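Local coordinates for putative sugar kinase PH1459 (Pyrococcus horikoshii, PDB 3EWM), which is a pfkB-family carbohydrate kinase that binds ATP and probably phosphorylates a sugar such as fructose, at the interface of chains A and B. Numbering follows the deposited sequence. Chains: chain A/B, Uncharacterized sugar kinase PH1459.

The interface of chains A and B. Residues chain A 14, 28, 89, 91; chain B 14, 61, 89, 91.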
ATOM      1  N   LEU A  14      -5.868  -3.297  -5.032  1.00  8.86           N
ATOM      2  CA  LEU A  14      -6.186  -4.361  -4.092  1.00  9.42           C
ATOM      3  C   LEU A  14      -7.677  -4.285  -3.879  1.00  9.28           C
ATOM      4  O   LEU A  14      -8.188  -3.380  -3.236  1.00  8.74           O
ATOM      5  CB  LEU A  14      -5.388  -4.203  -2.813  1.00  9.82           C
ATOM      6  CG  LEU A  14      -3.947  -4.576  -3.181  1.00 11.66           C
ATOM      7  CD1 LEU A  14      -2.944  -3.594  -2.574  1.00 15.17           C
ATOM      8  CD2 LEU A  14      -3.663  -6.013  -2.822  1.00 15.33           C
ATOM      9  N   PHE A  28      -8.414  -9.020  -0.117  1.00 12.08           N
ATOM     10  CA  PHE A  28      -8.175  -8.191  -1.280  1.00 11.67           C
ATOM     11  C   PHE A  28      -7.527  -8.998  -2.378  1.00 11.97           C
ATOM     12  O   PHE A  28      -6.477  -9.620  -2.166  1.00 11.26           O
ATOM     13  CB  PHE A  28      -7.254  -7.035  -0.930  1.00 12.17           C
ATOM     14  CG  PHE A  28      -7.810  -6.124   0.095  1.00 12.49           C
ATOM     15  CD1 PHE A  28      -8.666  -5.094  -0.271  1.00 13.38           C
ATOM     16  CD2 PHE A  28      -7.506  -6.308   1.444  1.00 12.34           C
ATOM     17  CE1 PHE A  28      -9.183  -4.232   0.688  1.00 14.17           C
ATOM     18  CE2 PHE A  28      -8.029  -5.452   2.409  1.00 13.05           C
ATOM     19  CZ  PHE A  28      -8.864  -4.418   2.035  1.00 12.04           C
ATOM     20  N   ILE A  89      -0.085   1.505  -4.976  1.00  8.75           N
ATOM     21  CA  ILE A  89      -1.093   0.612  -4.497  1.00  8.98           C
ATOM     22  C   ILE A  89      -2.329   1.428  -4.137  1.00  8.72           C
ATOM     23  O   ILE A  89      -2.260   2.586  -3.699  1.00  8.28           O
ATOM     24  CB  ILE A  89      -0.636  -0.228  -3.253  1.00  9.42           C
ATOM     25  CG1 ILE A  89      -0.216   0.702  -2.118  1.00 11.00           C
ATOM     26  CG2 ILE A  89       0.446  -1.308  -3.621  1.00  9.11           C
ATOM     27  CD1 ILE A  89      -0.238   0.032  -0.795  1.00 17.77           C
ATOM     28  N   PHE A  91      -6.199   0.437  -2.262  1.00  8.94           N
ATOM     29  CA  PHE A  91      -7.176  -0.494  -1.712  1.00  9.77           C
ATOM     30  C   PHE A  91      -8.537   0.023  -2.104  1.00 10.16           C
ATOM     31  O   PHE A  91      -8.826   1.197  -1.919  1.00  9.18           O
ATOM     32  CB  PHE A  91      -7.027  -0.572  -0.200  1.00  9.61           C
ATOM     33  CG  PHE A  91      -5.690  -1.103   0.229  1.00 10.04           C
ATOM     34  CD1 PHE A  91      -5.506  -2.480   0.435  1.00 10.50           C
ATOM     35  CD2 PHE A  91      -4.601  -0.243   0.388  1.00 11.20           C
ATOM     36  CE1 PHE A  91      -4.273  -2.979   0.801  1.00 10.18           C
ATOM     37  CE2 PHE A  91      -3.358  -0.744   0.760  1.00 11.93           C
ATOM     38  CZ  PHE A  91      -3.200  -2.115   0.958  1.00 11.13           C
TER
ATOM     39  N   LEU B  14      -0.745  -7.528   5.020  1.00 10.20           N
ATOM     40  CA  LEU B  14      -1.514  -8.120   3.927  1.00 10.88           C
ATOM     41  C   LEU B  14      -0.867  -9.449   3.640  1.00 10.03           C
ATOM     42  O   LEU B  14       0.162  -9.549   2.987  1.00  9.58           O
ATOM     43  CB  LEU B  14      -1.542  -7.187   2.719  1.00 10.48           C
ATOM     44  CG  LEU B  14      -2.428  -6.049   3.247  1.00 13.24           C
ATOM     45  CD1 LEU B  14      -1.825  -4.666   3.025  1.00 13.62           C
ATOM     46  CD2 LEU B  14      -3.866  -6.188   2.755  1.00 13.73           C
ATOM     47  N   PHE B  61      -7.634   2.021   7.521  1.00 11.59           N
ATOM     48  CA  PHE B  61      -6.670   1.048   8.032  1.00 11.27           C
ATOM     49  C   PHE B  61      -6.146   1.413   9.423  1.00 11.15           C
ATOM     50  O   PHE B  61      -5.926   0.528  10.277  1.00 10.47           O
ATOM     51  CB  PHE B  61      -5.538   0.823   7.027  1.00 10.78           C
ATOM     52  CG  PHE B  61      -5.944  -0.016   5.840  1.00 10.37           C
ATOM     53  CD1 PHE B  61      -7.229  -0.566   5.760  1.00 11.09           C
ATOM     54  CD2 PHE B  61      -5.030  -0.297   4.830  1.00 10.96           C
ATOM     55  CE1 PHE B  61      -7.612  -1.358   4.666  1.00 11.29           C
ATOM     56  CE2 PHE B  61      -5.389  -1.090   3.749  1.00 11.38           C
ATOM     57  CZ  PHE B  61      -6.689  -1.620   3.659  1.00 11.69           C
ATOM     58  N   ILE B  89       1.696  -0.438   5.794  1.00  9.09           N
ATOM     59  CA  ILE B  89       1.285  -1.659   5.165  1.00 10.28           C
ATOM     60  C   ILE B  89       2.532  -2.470   4.819  1.00 10.18           C
ATOM     61  O   ILE B  89       3.601  -1.930   4.508  1.00  9.43           O
ATOM     62  CB  ILE B  89       0.446  -1.402   3.874  1.00 11.63           C
ATOM     63  CG1 ILE B  89       1.218  -0.485   2.931  1.00 12.34           C
ATOM     64  CG2 ILE B  89      -0.960  -0.821   4.216  1.00 11.58           C
ATOM     65  CD1 ILE B  89       0.732  -0.478   1.550  1.00 16.77           C
ATOM     66  N   PHE B  91       3.133  -6.241   2.622  1.00  9.55           N
ATOM     67  CA  PHE B  91       2.627  -7.426   1.927  1.00 10.51           C
ATOM     68  C   PHE B  91       3.552  -8.552   2.264  1.00 11.19           C
ATOM     69  O   PHE B  91       4.758  -8.437   2.067  1.00 11.43           O
ATOM     70  CB  PHE B  91       2.595  -7.182   0.440  1.00  9.63           C
ATOM     71  CG  PHE B  91       1.678  -6.082   0.060  1.00  9.88           C
ATOM     72  CD1 PHE B  91       0.343  -6.353  -0.253  1.00 10.14           C
ATOM     73  CD2 PHE B  91       2.122  -4.759   0.085  1.00 10.06           C
ATOM     74  CE1 PHE B  91      -0.533  -5.324  -0.581  1.00 10.38           C
ATOM     75  CE2 PHE B  91       1.254  -3.726  -0.222  1.00 10.40           C
ATOM     76  CZ  PHE B  91      -0.077  -4.013  -0.564  1.00  9.73           C
TER
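A:Phe91 and B:Phe61 share a first torsion, CG beside the backbone N and opposite the carbonyl carbon, but their second torsions differ. In A:Phe91 the second torsion, -91°, stands the ring across its CA-CB bond and presents a flat face to chain B; in B:Phe61, at the start of helix 60-71, it is -3°, and the ring comes in edge first. The planes are 72° apart and the centroids 4.6 Å, an edge-to-face pair in which CE2 of B:Phe61 sits over the middle of the A:Phe91 ring, 3.5 Å from its CG. The other face of A:Phe91 rests on CD1 of its own chain's A:Leu14, near the rim, so the ring is held between the two, which probably limits its tilt. Its far end, CZ, points into chain B and meets CD1 of B:Leu14 at 3.6 Å. The symmetry-related contact runs from CD1 of A:Leu14 to CZ of B:Phe91, 3.5 Å, and the two phenylalanine CZ atoms face each other at 4.0 Å near the two-fold axis. A:Phe28 fills in alongside: the CD1 edge of A:Phe91 lies over its face, while its own rim touches CD2 of B:Leu14 and, through CZ, CZ of B:Phe61 at 3.9 Å. A:Ile89 and B:Ile89 point at one another across the axis, but their CD1 atoms are modelled too close for the spacing to be trusted. Putting an alanine at A:Phe91 would probably leave the edge of B:Phe61 without the face it packs on and open a gap beside B:Leu14. Strands 11-16, 27-33 and 88-93 and the start of helix 60-71 thus supply an apolar patch, part of a larger two-fold interface, which would help hold the two chains of the deposited assembly together; related sugar kinases often dimerise through such beta-sheet lids, and this pairing may be of that kind.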